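Local coordinates for S12 family peptidase (Streptomyces sp. 82F2, PDB 3WWX), which probably hydrolyses amide bonds with selectivity for D-configured substrates, as an amidohydrolase of the S12 peptidase family with a beta-lactamase-type domain, at residues Glu79-Gly84 with Glu171-Arg176; Arg99-His104 with Phe163-Met168; Asp132-Lys137 with Pro231-Ala236; Gln138-Ala143 with Ser159-Val164. One frame throughout, in Å; residues are numbered along the deposited sequence.

Contact 1: residues Glu79-Gly84 with Glu171-Arg176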
loop_
_atom_site.group_PDB
_atom_site.type_symbol
_atom_site.label_atom_id
_atom_site.label_comp_id
_atom_site.label_asym_id
_atom_site.label_seq_id
_atom_site.Cartn_x
_atom_site.Cartn_y
_atom_site.Cartn_z
ATOM N N GLU A 79 22.151 5.883 5.642
ATOM C CA GLU A 79 23.535 5.688 5.188
ATOM C C GLU A 79 24.220 4.478 5.837
ATOM O O GLU A 79 25.049 3.812 5.209
ATOM C CB GLU A 79 24.344 6.961 5.456
ATOM C CG GLU A 79 25.778 6.927 4.908
ATOM C CD GLU A 79 25.857 7.137 3.409
ATOM O OE1 GLU A 79 26.879 6.733 2.821
ATOM O OE2 GLU A 79 24.918 7.734 2.828
ATOM N N LYS A 80 23.869 4.198 7.091
ATOM C CA LYS A 80 24.435 3.047 7.795
ATOM C C LYS A 80 24.177 1.751 7.050
ATOM O O LYS A 80 25.042 0.885 6.937
ATOM C CB LYS A 80 23.864 2.960 9.207
ATOM C CG LYS A 80 24.403 1.827 10.050
ATOM C CD LYS A 80 23.945 1.977 11.490
ATOM C CE LYS A 80 24.595 0.952 12.411
ATOM N NZ LYS A 80 24.132 -0.409 12.110
ATOM N N TRP A 81 22.958 1.629 6.517
ATOM C CA TRP A 81 22.516 0.408 5.879
ATOM C C TRP A 81 22.698 0.413 4.371
ATOM O O TRP A 81 22.901 -0.645 3.785
ATOM C CB TRP A 81 21.049 0.157 6.252
ATOM C CG TRP A 81 20.954 -0.141 7.692
ATOM C CD1 TRP A 81 20.619 0.714 8.695
ATOM C CD2 TRP A 81 21.292 -1.375 8.301
ATOM N NE1 TRP A 81 20.715 0.070 9.914
ATOM C CE2 TRP A 81 21.115 -1.219 9.692
ATOM C CE3 TRP A 81 21.709 -2.608 7.805
ATOM C CZ2 TRP A 81 21.361 -2.253 10.592
ATOM C CZ3 TRP A 81 21.951 -3.644 8.709
ATOM C CH2 TRP A 81 21.769 -3.455 10.081
ATOM N N LEU A 82 22.608 1.597 3.760
ATOM C CA LEU A 82 22.728 1.756 2.314
ATOM C C LEU A 82 23.774 2.823 1.974
ATOM O O LEU A 82 23.457 3.889 1.452
ATOM C CB LEU A 82 21.370 2.164 1.706
ATOM C CG LEU A 82 20.179 1.252 1.998
ATOM C CD1 LEU A 82 18.939 1.845 1.379
ATOM C CD2 LEU A 82 20.406 -0.160 1.481
ATOM N N PRO A 83 25.045 2.533 2.264
ATOM C CA PRO A 83 26.076 3.561 2.074
ATOM C C PRO A 83 26.168 4.073 0.639
ATOM O O PRO A 83 26.203 3.274 -0.289
ATOM C CB PRO A 83 27.375 2.856 2.494
ATOM C CG PRO A 83 27.048 1.419 2.616
ATOM C CD PRO A 83 25.572 1.283 2.828
ATOM N N GLY A 84 26.177 5.399 0.501
ATOM C CA GLY A 84 26.292 6.057 -0.785
ATOM C C GLY A 84 25.053 6.061 -1.664
ATOM O O GLY A 84 25.073 6.647 -2.732
ATOM N N GLU A 171 16.736 -6.147 2.744
ATOM C CA GLU A 171 17.656 -7.041 2.070
ATOM C C GLU A 171 19.044 -6.986 2.735
ATOM O O GLU A 171 19.694 -8.025 2.869
ATOM C CB GLU A 171 17.746 -6.753 0.566
ATOM C CG GLU A 171 18.652 -7.764 -0.133
ATOM C CD GLU A 171 18.595 -7.759 -1.644
ATOM O OE1 GLU A 171 19.614 -8.155 -2.247
ATOM O OE2 GLU A 171 17.556 -7.411 -2.234
ATOM N N LYS A 172 19.493 -5.804 3.147
ATOM C CA LYS A 172 20.822 -5.670 3.769
ATOM C C LYS A 172 20.830 -6.354 5.132
ATOM O O LYS A 172 21.773 -7.072 5.470
ATOM C CB LYS A 172 21.203 -4.205 3.920
ATOM C CG LYS A 172 22.626 -3.951 4.421
ATOM C CD LYS A 172 23.704 -4.517 3.487
ATOM C CE LYS A 172 23.606 -4.013 2.041
ATOM N NZ LYS A 172 24.091 -2.610 1.849
ATOM N N VAL A 173 19.777 -6.149 5.920
ATOM C CA VAL A 173 19.686 -6.766 7.244
ATOM C C VAL A 173 19.618 -8.291 7.165
ATOM O O VAL A 173 20.290 -8.986 7.941
ATOM C CB VAL A 173 18.471 -6.229 8.050
ATOM C CG1 VAL A 173 18.300 -6.975 9.370
ATOM C CG2 VAL A 173 18.605 -4.740 8.305
ATOM N N THR A 174 18.808 -8.818 6.248
ATOM C CA THR A 174 18.505 -10.243 6.201
ATOM C C THR A 174 19.411 -11.045 5.261
ATOM O O THR A 174 19.475 -12.272 5.381
ATOM C CB THR A 174 17.048 -10.507 5.751
ATOM O OG1 THR A 174 16.871 -10.048 4.400
ATOM C CG2 THR A 174 16.055 -9.838 6.681
ATOM N N GLY A 175 20.077 -10.374 4.324
ATOM C CA GLY A 175 20.849 -11.059 3.292
ATOM C C GLY A 175 20.036 -11.757 2.220
ATOM O O GLY A 175 20.583 -12.512 1.418
ATOM N N ARG A 176 18.726 -11.500 2.174
ATOM C CA ARG A 176 17.864 -12.104 1.161
ATOM C C ARG A 176 16.897 -11.041 0.624
ATOM O O ARG A 176 16.655 -10.053 1.294
ATOM C CB ARG A 176 17.035 -13.241 1.757
ATOM C CG ARG A 176 17.824 -14.384 2.411
ATOM C CD ARG A 176 16.896 -15.531 2.761
ATOM N NE ARG A 176 16.492 -16.282 1.576
ATOM C CZ ARG A 176 15.478 -17.145 1.529
ATOM N NH1 ARG A 176 14.732 -17.376 2.605
ATOM N NH2 ARG A 176 15.206 -17.773 0.393
#
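Trp81 O takes a hydrogen bond from the ammonium of Lys172, with NZ 3.0 Å from O. The donor lies in the carbonyl plane at a C=O...N angle of 160°. Lys172 leaves its helix with CG anti to the backbone N (chi1 -174°), and its chain then bends at each of the three following torsions. The bent chain keeps the ammonium at Trp81 O, and Lys172 CG lies 3.4 Å from the same oxygen. That CG also meets the edge of the indole, in the ring plane, 3.8 Å from Trp81 CE3. The next residue covers a face: Val173 CG2 stands 3.8 Å from the centroid of the six-membered ring and 23° off its normal, a CH-pi contact displaced toward the rim, with Trp81 CZ3 as its nearest ring atom at 3.5 Å. The short helix 78-81 is thereby joined to the last turn of the long helix 160-174, at the surface of the beta-lactamase-type domain. Glu79 OE1 accepts from Gly84 N at 2.8 Å, from above the carboxylate plane, and also pairs with Arg87. In the other segment Thr174 OG1 receives Arg176 N at 3.2 Å, an ST turn at the end of the helix, with Gly175 at positive phi between them. The indole NE1 of Trp81 is hydrogen-bonded to Asp76.

Contact 2: residues Arg99-His104 with Phe163-Met168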
loop_
_atom_site.group_PDB
_atom_site.type_symbol
_atom_site.label_atom_id
_atom_site.label_comp_id
_atom_site.label_asym_id
_atom_site.label_seq_id
_atom_site.Cartn_x
_atom_site.Cartn_y
_atom_site.Cartn_z
ATOM N N ARG A 99 13.227 5.246 10.046
ATOM C CA ARG A 99 11.882 5.623 10.501
ATOM C C ARG A 99 11.265 6.684 9.605
ATOM O O ARG A 99 10.083 6.628 9.289
ATOM C CB ARG A 99 11.918 6.133 11.945
ATOM C CG ARG A 99 10.534 6.349 12.577
ATOM C CD ARG A 99 10.620 6.944 14.014
ATOM N NE ARG A 99 11.496 6.126 14.847
ATOM C CZ ARG A 99 11.181 4.925 15.323
ATOM N NH1 ARG A 99 9.972 4.402 15.109
ATOM N NH2 ARG A 99 12.069 4.236 16.039
ATOM N N GLN A 100 12.068 7.661 9.188
ATOM C CA GLN A 100 11.579 8.730 8.336
ATOM C C GLN A 100 11.204 8.245 6.928
ATOM O O GLN A 100 10.332 8.834 6.296
ATOM C CB GLN A 100 12.612 9.865 8.275
ATOM C CG GLN A 100 12.755 10.597 9.590
ATOM C CD GLN A 100 13.904 11.581 9.589
ATOM O OE1 GLN A 100 14.938 11.350 8.967
ATOM N NE2 GLN A 100 13.719 12.692 10.291
ATOM N N LEU A 101 11.835 7.169 6.465
ATOM C CA LEU A 101 11.354 6.502 5.247
ATOM C C LEU A 101 9.948 5.996 5.479
ATOM O O LEU A 101 9.047 6.219 4.667
ATOM C CB LEU A 101 12.234 5.313 4.874
ATOM C CG LEU A 101 13.744 5.537 4.678
ATOM C CD1 LEU A 101 14.412 4.235 4.318
ATOM C CD2 LEU A 101 14.000 6.603 3.601
ATOM N N LEU A 102 9.737 5.327 6.607
ATOM C CA LEU A 102 8.494 4.593 6.816
ATOM C C LEU A 102 7.274 5.462 7.077
ATOM O O LEU A 102 6.150 5.027 6.821
ATOM C CB LEU A 102 8.667 3.579 7.945
ATOM C CG LEU A 102 9.708 2.506 7.698
ATOM C CD1 LEU A 102 9.885 1.703 8.982
ATOM C CD2 LEU A 102 9.354 1.601 6.528
ATOM N N ASN A 103 7.475 6.687 7.565
ATOM C CA ASN A 103 6.373 7.623 7.780
ATOM C C ASN A 103 6.343 8.809 6.805
ATOM O O ASN A 103 5.561 9.737 6.968
ATOM C CB ASN A 103 6.319 8.088 9.244
ATOM C CG ASN A 103 7.544 8.864 9.675
ATOM O OD1 ASN A 103 8.280 9.409 8.858
ATOM N ND2 ASN A 103 7.742 8.954 10.976
ATOM N N HIS A 104 7.185 8.734 5.771
ATOM C CA HIS A 104 7.229 9.731 4.696
ATOM C C HIS A 104 7.588 11.136 5.183
ATOM O O HIS A 104 7.150 12.127 4.602
ATOM C CB HIS A 104 5.918 9.772 3.903
ATOM C CG HIS A 104 5.551 8.469 3.269
ATOM N ND1 HIS A 104 6.240 7.925 2.203
ATOM C CD2 HIS A 104 4.562 7.601 3.559
ATOM C CE1 HIS A 104 5.684 6.780 1.868
ATOM N NE2 HIS A 104 4.660 6.556 2.678
ATOM N N PHE A 163 9.763 3.540 0.302
ATOM C CA PHE A 163 9.548 2.116 0.548
ATOM C C PHE A 163 10.367 1.212 -0.348
ATOM O O PHE A 163 10.666 0.094 0.049
ATOM C CB PHE A 163 8.064 1.776 0.577
ATOM C CG PHE A 163 7.447 2.087 1.919
ATOM C CD1 PHE A 163 7.231 3.406 2.306
ATOM C CD2 PHE A 163 7.125 1.081 2.805
ATOM C CE1 PHE A 163 6.729 3.715 3.549
ATOM C CE2 PHE A 163 6.605 1.393 4.057
ATOM C CZ PHE A 163 6.402 2.709 4.426
ATOM N N VAL A 164 10.796 1.686 -1.513
ATOM C CA VAL A 164 11.836 0.969 -2.242
ATOM C C VAL A 164 13.138 0.925 -1.417
ATOM O O VAL A 164 13.760 -0.136 -1.292
ATOM C CB VAL A 164 12.045 1.572 -3.639
ATOM C CG1 VAL A 164 13.190 0.886 -4.362
ATOM C CG2 VAL A 164 10.756 1.443 -4.439
ATOM N N LEU A 165 13.542 2.053 -0.852
ATOM C CA LEU A 165 14.685 2.090 0.066
ATOM C C LEU A 165 14.454 1.162 1.262
ATOM O O LEU A 165 15.351 0.413 1.648
ATOM C CB LEU A 165 14.924 3.523 0.530
ATOM C CG LEU A 165 15.486 4.424 -0.571
ATOM C CD1 LEU A 165 15.350 5.860 -0.208
ATOM C CD2 LEU A 165 16.947 4.055 -0.874
ATOM N N ALA A 166 13.256 1.181 1.843
ATOM C CA ALA A 166 12.982 0.324 2.994
ATOM C C ALA A 166 13.183 -1.153 2.627
ATOM O O ALA A 166 13.727 -1.937 3.418
ATOM C CB ALA A 166 11.588 0.574 3.502
ATOM N N GLY A 167 12.748 -1.559 1.438
ATOM C CA GLY A 167 12.985 -2.901 0.956
ATOM C C GLY A 167 14.470 -3.208 0.849
ATOM O O GLY A 167 14.913 -4.309 1.167
ATOM N N MET A 168 15.238 -2.245 0.367
ATOM C CA MET A 168 16.681 -2.434 0.252
ATOM C C MET A 168 17.313 -2.616 1.639
ATOM O O MET A 168 18.261 -3.411 1.790
ATOM C CB MET A 168 17.307 -1.257 -0.498
ATOM C CG MET A 168 16.917 -1.245 -1.950
ATOM S SD MET A 168 17.306 0.303 -2.802
ATOM C CE MET A 168 19.068 0.243 -2.784
#
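Leu101 and Leu102 supply the aliphatic half of this buried contact. Leu101 CD1 rests 3.9 Å from Leu165 CB, the two side chains crossing at about a right angle. Leu102 CD2 lies 3.9 Å from Ala166 CB and also reaches Phe163 CE2 at 3.7 Å; it is carried there by CG, which stands anti to the carbonyl carbon (chi1 -62°). A second set of contacts brings the phenyl ring of Phe163 against the last carbonyls of helix 98-102. Leu102 O stands at the ring edge, close to its plane, 3.3 Å from CZ, while Leu101 O approaches CE1 obliquely at 3.6 Å. The weakly positive rim hydrogens would suit Leu102 O, although the contact is a packing one. The third kind is aromatic: the His104 and Phe163 rings meet obliquely, with centroids 5.3 Å apart and planes at 39°. His104 has positive phi and is the C-prime residue of a Schellman motif, in which Thr105 N bonds to Gln100 O and His104 N bonds weakly to Leu101 O. Its imidazole ND1 is hydrogen-bonded to Asn162, and its ring stacks on Tyr158. Helix 98-102 thus packs by its C-terminal turn on the first half of helix 160-174; from helix 55-68, Leu63 touches Leu102 and Ala166, and Thr59 touches Phe163, while helix 136-144 reaches Leu165 through Val140.

Contact 3: residues Asp132-Lys137 with Pro231-Ala236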
loop_
_atom_site.group_PDB
_atom_site.type_symbol
_atom_site.label_atom_id
_atom_site.label_comp_id
_atom_site.label_asym_id
_atom_site.label_seq_id
_atom_site.Cartn_x
_atom_site.Cartn_y
_atom_site.Cartn_z
ATOM N N ASP A 132 8.677 -4.104 -18.617
ATOM C CA ASP A 132 10.086 -3.801 -18.312
ATOM C C ASP A 132 10.392 -4.074 -16.839
ATOM O O ASP A 132 9.547 -3.855 -15.949
ATOM C CB ASP A 132 10.402 -2.337 -18.602
ATOM C CG ASP A 132 10.397 -1.993 -20.077
ATOM O OD1 ASP A 132 10.127 -2.856 -20.936
ATOM O OD2 ASP A 132 10.625 -0.806 -20.347
ATOM N N THR A 133 11.596 -4.585 -16.595
ATOM C CA THR A 133 12.065 -4.839 -15.246
ATOM C C THR A 133 12.828 -3.653 -14.707
ATOM O O THR A 133 13.769 -3.161 -15.342
ATOM C CB THR A 133 12.942 -6.092 -15.184
ATOM O OG1 THR A 133 12.127 -7.235 -15.463
ATOM C CG2 THR A 133 13.566 -6.254 -13.802
ATOM N N TRP A 134 12.406 -3.210 -13.530
ATOM C CA TRP A 134 13.039 -2.119 -12.812
ATOM C C TRP A 134 13.654 -2.662 -11.552
ATOM O O TRP A 134 12.939 -3.165 -10.676
ATOM C CB TRP A 134 12.008 -1.058 -12.408
ATOM C CG TRP A 134 11.292 -0.435 -13.552
ATOM C CD1 TRP A 134 10.234 -0.960 -14.236
ATOM C CD2 TRP A 134 11.578 0.820 -14.157
ATOM N NE1 TRP A 134 9.848 -0.104 -15.231
ATOM C CE2 TRP A 134 10.647 1.004 -15.198
ATOM C CE3 TRP A 134 12.528 1.821 -13.910
ATOM C CZ2 TRP A 134 10.649 2.146 -16.001
ATOM C CZ3 TRP A 134 12.528 2.941 -14.704
ATOM C CH2 TRP A 134 11.597 3.100 -15.735
ATOM N N THR A 135 14.970 -2.546 -11.421
ATOM C CA THR A 135 15.602 -2.908 -10.162
ATOM C C THR A 135 15.340 -1.840 -9.114
ATOM O O THR A 135 15.118 -0.681 -9.430
ATOM C CB THR A 135 17.114 -3.061 -10.308
ATOM O OG1 THR A 135 17.689 -1.803 -10.669
ATOM C CG2 THR A 135 17.452 -4.116 -11.356
ATOM N N PRO A 136 15.352 -2.220 -7.835
ATOM C CA PRO A 136 15.213 -1.191 -6.805
ATOM C C PRO A 136 16.255 -0.091 -6.964
ATOM O O PRO A 136 15.909 1.083 -6.852
ATOM C CB PRO A 136 15.373 -1.962 -5.500
ATOM C CG PRO A 136 14.832 -3.360 -5.858
ATOM C CD PRO A 136 15.296 -3.585 -7.286
ATOM N N LYS A 137 17.505 -0.428 -7.253
ATOM C CA LYS A 137 18.511 0.617 -7.400
ATOM C C LYS A 137 18.211 1.519 -8.598
ATOM O O LYS A 137 18.509 2.718 -8.556
ATOM C CB LYS A 137 19.932 0.023 -7.467
ATOM C CG LYS A 137 20.138 -0.991 -8.560
ATOM C CD LYS A 137 21.558 -1.600 -8.499
ATOM C CE LYS A 137 21.766 -2.629 -9.611
ATOM N NZ LYS A 137 23.182 -3.078 -9.723
ATOM N N PRO A 231 5.390 -5.971 -11.988
ATOM C CA PRO A 231 5.170 -5.185 -10.767
ATOM C C PRO A 231 6.421 -4.584 -10.158
ATOM O O PRO A 231 6.306 -3.916 -9.109
ATOM C CB PRO A 231 4.576 -6.207 -9.786
ATOM C CG PRO A 231 4.243 -7.389 -10.572
ATOM C CD PRO A 231 5.092 -7.395 -11.777
ATOM N N SER A 232 7.580 -4.789 -10.791
ATOM C CA SER A 232 8.806 -4.180 -10.283
ATOM C C SER A 232 8.788 -2.656 -10.349
ATOM O O SER A 232 9.630 -2.016 -9.726
ATOM C CB SER A 232 10.026 -4.762 -10.995
ATOM O OG SER A 232 10.049 -4.396 -12.361
ATOM N N ILE A 233 7.853 -2.061 -11.088
ATOM C CA ILE A 233 7.662 -0.621 -11.003
ATOM C C ILE A 233 7.349 -0.166 -9.576
ATOM O O ILE A 233 7.586 0.991 -9.231
ATOM C CB ILE A 233 6.529 -0.120 -11.913
ATOM C CG1 ILE A 233 5.236 -0.886 -11.674
ATOM C CG2 ILE A 233 6.954 -0.166 -13.385
ATOM C CD1 ILE A 233 3.987 -0.209 -12.284
ATOM N N ALA A 234 6.814 -1.076 -8.761
ATOM C CA ALA A 234 6.400 -0.783 -7.388
ATOM C C ALA A 234 7.279 -1.480 -6.332
ATOM O O ALA A 234 7.642 -0.879 -5.311
ATOM C CB ALA A 234 4.927 -1.180 -7.224
ATOM N N GLY A 235 7.600 -2.742 -6.546
ATOM C CA GLY A 235 8.348 -3.503 -5.566
ATOM C C GLY A 235 7.795 -3.355 -4.162
ATOM O O GLY A 235 6.587 -3.506 -3.933
ATOM N N ALA A 236 8.688 -3.086 -3.214
ATOM C CA ALA A 236 8.316 -3.028 -1.802
ATOM C C ALA A 236 7.409 -1.839 -1.460
ATOM O O ALA A 236 6.899 -1.748 -0.344
ATOM C CB ALA A 236 9.563 -3.019 -0.938
HETATM O O HOH W 1 11.680 -2.909 -8.194
#
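Trp134 and Ser232 bring their CA atoms within 5.3 Å where the extended residues leading into helix 136-144 run past the 3-10 turn 231-233. The turn is closed by Pro231 O, which accepts from both Ala234 N and Gly235 N. Ser232 supplies the direct bond: Trp134 N donates to its OG at 2.9 Å and nearly straight, at 177°. OG stands between the backbone N and the carbonyl carbon (chi1 67°), the more crowded position. The hydroxyl also bonds to Asn230 OD1, and Asn230 ND2 reaches Thr133 OG1, which ties both segments to one amide. At the carbonyl of the same tryptophan, a water donates to Trp134 O at 2.8 Å and to Ser232 O at 2.7 Å, linking two acceptors that could not bond to each other. The indole takes up the apolar part of the contact. Its pyrrole corner meets Ile233 CG2, 3.4 Å from NE1 and 3.5 Å from CD1, while Ser232 OG lies near its plane at the edge. Phe117 packs edge-to-face with this indole, and Val121 of helix 115-121 touches both Trp134 and Ile233. Ile233 also touches His306 of the diamine-binding pocket, and its side chain is about 7 Å from the ligand. Backbone, water and a hydroxyl that accepts from Trp134 N and donates to Asn230 OD1, rather than side-chain charges, thus carry the polar part, with an apolar patch beside the diamine pocket.

Contact 4: residues Gln138-Ala143 with Ser159-Val164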
loop_
_atom_site.group_PDB
_atom_site.type_symbol
_atom_site.label_atom_id
_atom_site.label_comp_id
_atom_site.label_asym_id
_atom_site.label_seq_id
_atom_site.Cartn_x
_atom_site.Cartn_y
_atom_site.Cartn_z
ATOM N N GLN A 138 17.607 0.977 -9.653
ATOM C CA GLN A 138 17.213 1.823 -10.784
ATOM C C GLN A 138 16.125 2.814 -10.389
ATOM O O GLN A 138 16.153 3.983 -10.795
ATOM C CB GLN A 138 16.761 0.989 -11.985
ATOM C CG GLN A 138 16.313 1.823 -13.191
ATOM C CD GLN A 138 17.443 2.581 -13.831
ATOM O OE1 GLN A 138 18.214 2.012 -14.601
ATOM N NE2 GLN A 138 17.562 3.862 -13.513
ATOM N N LEU A 139 15.140 2.373 -9.616
ATOM C CA LEU A 139 14.098 3.279 -9.154
ATOM C C LEU A 139 14.679 4.390 -8.277
ATOM O O LEU A 139 14.304 5.547 -8.389
ATOM C CB LEU A 139 13.030 2.487 -8.401
ATOM C CG LEU A 139 12.276 1.457 -9.260
ATOM C CD1 LEU A 139 11.313 0.679 -8.377
ATOM C CD2 LEU A 139 11.541 2.105 -10.441
ATOM N N VAL A 140 15.575 4.041 -7.368
ATOM C CA VAL A 140 16.195 5.047 -6.515
ATOM C C VAL A 140 17.019 6.008 -7.387
ATOM O O VAL A 140 16.988 7.229 -7.174
ATOM C CB VAL A 140 17.038 4.384 -5.419
ATOM C CG1 VAL A 140 17.835 5.416 -4.649
ATOM C CG2 VAL A 140 16.143 3.563 -4.473
ATOM N N ALA A 141 17.730 5.489 -8.379
ATOM C CA ALA A 141 18.512 6.363 -9.269
ATOM C C ALA A 141 17.640 7.419 -9.924
ATOM O O ALA A 141 18.052 8.587 -10.051
ATOM C CB ALA A 141 19.215 5.548 -10.355
ATOM N N VAL A 142 16.444 7.032 -10.353
ATOM C CA VAL A 142 15.531 7.974 -10.967
ATOM C C VAL A 142 15.285 9.165 -10.024
ATOM O O VAL A 142 15.315 10.332 -10.435
ATOM C CB VAL A 142 14.198 7.282 -11.343
ATOM C CG1 VAL A 142 13.116 8.286 -11.688
ATOM C CG2 VAL A 142 14.403 6.333 -12.503
ATOM N N ALA A 143 15.040 8.877 -8.759
ATOM C CA ALA A 143 14.803 9.919 -7.767
ATOM C C ALA A 143 16.015 10.776 -7.474
ATOM O O ALA A 143 15.875 11.965 -7.199
ATOM C CB ALA A 143 14.271 9.288 -6.468
ATOM N N SER A 159 5.983 9.361 -0.578
ATOM C CA SER A 159 6.998 9.074 -1.588
ATOM C C SER A 159 7.257 7.584 -1.717
ATOM O O SER A 159 7.576 6.902 -0.737
ATOM C CB SER A 159 8.314 9.775 -1.239
ATOM O OG SER A 159 9.327 9.344 -2.127
ATOM N N ASN A 160 7.095 7.082 -2.931
ATOM C CA ASN A 160 7.272 5.658 -3.163
ATOM C C ASN A 160 8.731 5.261 -3.005
ATOM O O ASN A 160 9.027 4.115 -2.660
ATOM C CB ASN A 160 6.708 5.313 -4.536
ATOM C CG ASN A 160 5.206 5.400 -4.552
ATOM O OD1 ASN A 160 4.551 4.781 -3.719
ATOM N ND2 ASN A 160 4.657 6.239 -5.404
ATOM N N THR A 161 9.655 6.197 -3.232
ATOM C CA THR A 161 11.077 5.899 -3.070
ATOM C C THR A 161 11.366 5.477 -1.643
ATOM O O THR A 161 12.239 4.640 -1.397
ATOM C CB THR A 161 11.942 7.119 -3.398
ATOM O OG1 THR A 161 11.440 7.722 -4.595
ATOM C CG2 THR A 161 13.393 6.696 -3.618
ATOM N N ASN A 162 10.622 6.019 -0.696
ATOM C CA ASN A 162 10.851 5.675 0.701
ATOM C C ASN A 162 10.731 4.194 0.944
ATOM O O ASN A 162 11.527 3.644 1.707
ATOM C CB ASN A 162 9.878 6.404 1.603
ATOM C CG ASN A 162 10.255 7.851 1.798
ATOM O OD1 ASN A 162 11.441 8.184 1.815
ATOM N ND2 ASN A 162 9.270 8.710 1.961
ATOM N N PHE A 163 9.763 3.540 0.302
ATOM C CA PHE A 163 9.548 2.116 0.548
ATOM C C PHE A 163 10.367 1.212 -0.348
ATOM O O PHE A 163 10.666 0.094 0.049
ATOM C CB PHE A 163 8.064 1.776 0.577
ATOM C CG PHE A 163 7.447 2.087 1.919
ATOM C CD1 PHE A 163 7.231 3.406 2.306
ATOM C CD2 PHE A 163 7.125 1.081 2.805
ATOM C CE1 PHE A 163 6.729 3.715 3.549
ATOM C CE2 PHE A 163 6.605 1.393 4.057
ATOM C CZ PHE A 163 6.402 2.709 4.426
ATOM N N VAL A 164 10.796 1.686 -1.513
ATOM C CA VAL A 164 11.836 0.969 -2.242
ATOM C C VAL A 164 13.138 0.925 -1.417
ATOM O O VAL A 164 13.760 -0.136 -1.292
ATOM C CB VAL A 164 12.045 1.572 -3.639
ATOM C CG1 VAL A 164 13.190 0.886 -4.362
ATOM C CG2 VAL A 164 10.756 1.443 -4.439
#
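Thr161, Val164 and Val140 carry most of this buried helix pair. Thr161 sits in the first turn of helix 160-174, with its CB directed at the partner helix. Its two branches both touch Ala143, OG1 lying 3.7 Å from Ala143 CB and CG2 4.0 Å from the same atom. The hydroxyl has polar partners: OG1 is hydrogen-bonded to Tyr109 O and Tyr111 N of the loop alongside, so that a polar atom set beside a methyl group is satisfied from a third part of the chain. Ser159, the middle residue of Tyr158-Ser159-Asn160, is the N-cap of helix 160-174, and this sequence matches the YxN motif of class C beta-lactamases and related S12 peptidases; Asn160 OD1 is bonded to Lys56 NZ. Ser159 OG takes a weak bond from Thr161 N and is also bonded to Ile108 O. One turn on from Thr161, Val164 divides its branches between two residues. CG1, anti to the backbone N (chi1 176°), meets Val140 CG2 at 4.0 Å, the two valines sliding past each other in opposite directions; CG2 meets Leu139 CD1, also at 4.0 Å, across a side chain that runs at about a right angle. The helices run closer to antiparallel than to parallel, at 142° between their directions, and their axes approach to 9.8 Å. Val140 CG2 faces Thr161 CG2 as well, at 4.3 Å.

In the fold
Helix 160-174 is common to contacts 1, 2 and 4, which take its last turn, its middle and its start, while contact 3 holds the loop leading into helix 136-144, the partner in contact 4. Contacts 2 and 4 are fully buried and share Phe163 and Val164; contact 2 joins aliphatic and aromatic groups, contact 4 aliphatic ones and a threonine, and the His104-Asn162 pairing connects them. Contacts 1 and 3 lie at the surface and add hydrogen bonds across the segments, from a lysine ammonium in one and to a serine hydroxyl in the other. Leu82 bridges contact 1 to contact 2 by touching Leu165, and Ser232 and Trp134 of contact 3 touch Leu139 of contact 4.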